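Local coordinates for protein DNA-binding response regulator (Paenisporosarcina sp. TG-14, PDB 6JQS) that probably binds DNA as a GerE-type transcription factor of the LuxR family, regulating genes in a spore-forming bacterium, at residues E18-L22 with I32-L36. Numbering follows the deposited sequence.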
ATOM      1  N   GLU A  18       3.809   4.161   2.361  1.00 39.17           N
ATOM      2  CA  GLU A  18       4.278   4.830   1.122  1.00 36.74           C
ATOM      3  C   GLU A  18       3.831   4.032  -0.098  1.00 34.74           C
ATOM      4  O   GLU A  18       3.573   4.649  -1.130  1.00 32.78           O
ATOM      5  CB  GLU A  18       5.795   4.911   0.960  1.00 39.23           C
ATOM      6  CG  GLU A  18       6.529   5.816   1.930  1.00 49.56           C
ATOM      7  CD  GLU A  18       8.034   5.590   1.778  1.00 59.66           C
ATOM      8  OE1 GLU A  18       8.636   4.940   2.662  1.00 53.38           O
ATOM      9  OE2 GLU A  18       8.587   6.025   0.742  1.00 63.80           O
ATOM     10  N   ILE A  19       3.892   2.703  -0.053  1.00 33.89           N
ATOM     11  CA  ILE A  19       3.399   1.900  -1.203  1.00 29.56           C
ATOM     12  C   ILE A  19       1.912   2.202  -1.496  1.00 27.66           C
ATOM     13  O   ILE A  19       1.543   2.350  -2.700  1.00 34.18           O
ATOM     14  CB  ILE A  19       3.652   0.403  -0.986  1.00 31.10           C
ATOM     15  CG1 ILE A  19       5.146   0.083  -1.060  1.00 29.38           C
ATOM     16  CG2 ILE A  19       2.818  -0.391  -1.991  1.00 28.98           C
ATOM     17  CD1 ILE A  19       5.516  -1.286  -0.453  1.00 28.81           C
ATOM     18  N   PHE A  20       1.052   2.163  -0.490  1.00 32.06           N
ATOM     19  CA  PHE A  20      -0.400   2.373  -0.669  1.00 29.14           C
ATOM     20  C   PHE A  20      -0.666   3.842  -1.058  1.00 34.12           C
ATOM     21  O   PHE A  20      -1.626   4.045  -1.821  1.00 32.63           O
ATOM     22  CB  PHE A  20      -1.193   1.936   0.557  1.00 27.28           C
ATOM     23  CG  PHE A  20      -1.422   0.450   0.615  1.00 25.21           C
ATOM     24  CD1 PHE A  20      -2.499  -0.100  -0.040  1.00 27.78           C
ATOM     25  CD2 PHE A  20      -0.476  -0.410   1.145  1.00 31.73           C
ATOM     26  CE1 PHE A  20      -2.667  -1.474  -0.134  1.00 27.90           C
ATOM     27  CE2 PHE A  20      -0.669  -1.794   1.083  1.00 28.62           C
ATOM     28  CZ  PHE A  20      -1.758  -2.310   0.441  1.00 28.16           C
ATOM     29  N   GLN A  21       0.073   4.824  -0.529  1.00 33.03           N
ATOM     30  CA  GLN A  21      -0.104   6.246  -0.989  1.00 33.72           C
ATOM     31  C   GLN A  21       0.184   6.348  -2.490  1.00 36.16           C
ATOM     32  O   GLN A  21      -0.498   7.095  -3.178  1.00 33.43           O
ATOM     33  CB  GLN A  21       0.767   7.216  -0.179  1.00 33.07           C
ATOM     34  CG  GLN A  21       0.371   8.671  -0.417  1.00 39.15           C
ATOM     35  CD  GLN A  21      -1.068   8.957  -0.018  1.00 36.69           C
ATOM     36  OE1 GLN A  21      -1.406   9.067   1.152  1.00 35.75           O
ATOM     37  NE2 GLN A  21      -1.961   8.928  -0.983  1.00 39.13           N
ATOM     38  N   LEU A  22       1.129   5.581  -3.033  1.00 34.76           N
ATOM     39  CA  LEU A  22       1.385   5.575  -4.485  1.00 33.98           C
ATOM     40  C   LEU A  22       0.323   4.814  -5.264  1.00 35.27           C
ATOM     41  O   LEU A  22       0.066   5.244  -6.409  1.00 31.26           O
ATOM     42  CB  LEU A  22       2.808   5.056  -4.796  1.00 39.18           C
ATOM     43  CG  LEU A  22       3.946   5.855  -4.150  1.00 43.11           C
ATOM     44  CD1 LEU A  22       5.308   5.355  -4.630  1.00 42.48           C
ATOM     45  CD2 LEU A  22       3.838   7.346  -4.438  1.00 49.53           C
ATOM     46  N   ILE A  32       6.246   1.887  -8.621  1.00 41.81           N
ATOM     47  CA  ILE A  32       6.453   2.044  -7.147  1.00 40.39           C
ATOM     48  C   ILE A  32       7.859   1.513  -6.779  1.00 40.98           C
ATOM     49  O   ILE A  32       8.562   2.097  -5.898  1.00 37.69           O
ATOM     50  CB  ILE A  32       5.325   1.324  -6.368  1.00 37.95           C
ATOM     51  CG1 ILE A  32       3.944   1.947  -6.643  1.00 41.08           C
ATOM     52  CG2 ILE A  32       5.628   1.297  -4.875  1.00 36.94           C
ATOM     53  CD1 ILE A  32       2.815   1.393  -5.795  1.00 38.66           C
ATOM     54  N   SER A  33       8.236   0.389  -7.371  1.00 37.24           N
ATOM     55  CA  SER A  33       9.495  -0.312  -7.017  1.00 43.98           C
ATOM     56  C   SER A  33      10.677   0.572  -7.448  1.00 49.66           C
ATOM     57  O   SER A  33      11.583   0.782  -6.621  1.00 52.45           O
ATOM     58  CB  SER A  33       9.520  -1.668  -7.635  1.00 42.07           C
ATOM     59  OG  SER A  33       9.539  -1.576  -9.031  1.00 43.46           O
ATOM     60  N   ILE A  34      10.592   1.151  -8.650  1.00 55.11           N
ATOM     61  CA  ILE A  34      11.559   2.165  -9.172  1.00 49.13           C
ATOM     62  C   ILE A  34      11.631   3.335  -8.174  1.00 51.47           C
ATOM     63  O   ILE A  34      12.705   3.545  -7.601  1.00 47.91           O
ATOM     64  CB  ILE A  34      11.189   2.590 -10.605  1.00 52.89           C
ATOM     65  CG1 ILE A  34      11.406   1.426 -11.578  1.00 48.61           C
ATOM     66  CG2 ILE A  34      11.950   3.839 -11.024  1.00 60.11           C
ATOM     67  CD1 ILE A  34      10.942   1.688 -12.991  1.00 53.51           C
ATOM     68  N   GLN A  35      10.525   4.028  -7.902  1.00 45.86           N
ATOM     69  CA  GLN A  35      10.548   5.220  -7.014  1.00 46.44           C
ATOM     70  C   GLN A  35      11.117   4.895  -5.628  1.00 42.52           C
ATOM     71  O   GLN A  35      11.842   5.740  -5.107  1.00 49.67           O
ATOM     72  CB  GLN A  35       9.163   5.832  -6.838  1.00 47.89           C
ATOM     73  CG  GLN A  35       9.240   7.176  -6.123  1.00 52.01           C
ATOM     74  CD  GLN A  35       7.948   7.942  -6.215  1.00 59.31           C
ATOM     75  OE1 GLN A  35       7.232   7.868  -7.214  1.00 65.54           O
ATOM     76  NE2 GLN A  35       7.630   8.660  -5.152  1.00 56.69           N
ATOM     77  N   LEU A  36      10.762   3.760  -5.004  1.00 45.18           N
ATOM     78  CA  LEU A  36      11.221   3.440  -3.614  1.00 47.21           C
ATOM     79  C   LEU A  36      12.536   2.630  -3.636  1.00 45.66           C
ATOM     80  O   LEU A  36      13.115   2.437  -2.572  1.00 43.15           O
ATOM     81  CB  LEU A  36      10.120   2.698  -2.857  1.00 52.88           C
ATOM     82  CG  LEU A  36       8.770   3.415  -2.744  1.00 56.18           C
ATOM     83  CD1 LEU A  36       7.776   2.536  -2.005  1.00 56.10           C
ATOM     84  CD2 LEU A  36       8.888   4.761  -2.041  1.00 56.69           C
TER
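E18 meets L36 at the outer margin of a worked example of helix packing without hydrogen bonds: none links the segments 18-22 and 32-36, apolar side chains make the centre of the contact, and E18 and Q35 lie at its margins. The glutamate chain runs on extended beyond CG and sets its carboxylate against one leucine methyl, OE2 of E18 lying 3.1 Å from CD2 of L36, a short approach of a carboxylate oxygen to a methyl group. One residue on, I19 works on the buried side. Its CG1 stands 3.7 Å from CD1 of L36 and 4.0 Å from CG2 of I32, and the two isoleucine side chains cross at about a right angle. The two methyls of L36 are thus divided between neighbours, CD2 to the glutamate and CD1 to the isoleucine. The backbone takes part as well, for CD1 of I32 rests 3.5 Å from the carbonyl O of I19. L22 then points into the group formed by I32, Q35 and L36: its CB lies 3.8 Å from CG1 of I32, while its CD1 is near all three, 4.4 Å from CG of L36. Q35 swings CG opposite its backbone N (chi1 -170°), and the extended chain lays the face of its amide over CD1 of L22, CD2 lying nearer NE2, on the solvent side. The segment axes pass 10.8 Å apart, their N-to-C directions 130° from one another, and I19 also touches H46 and I47 of helix 40-54. Helices 29-36 and 40-54 form the helix-turn-helix, 40-54 probably being the recognition helix as in relatives, and this contact packs helix 14-24 against its first helix in the four-helix LuxR/GerE domain.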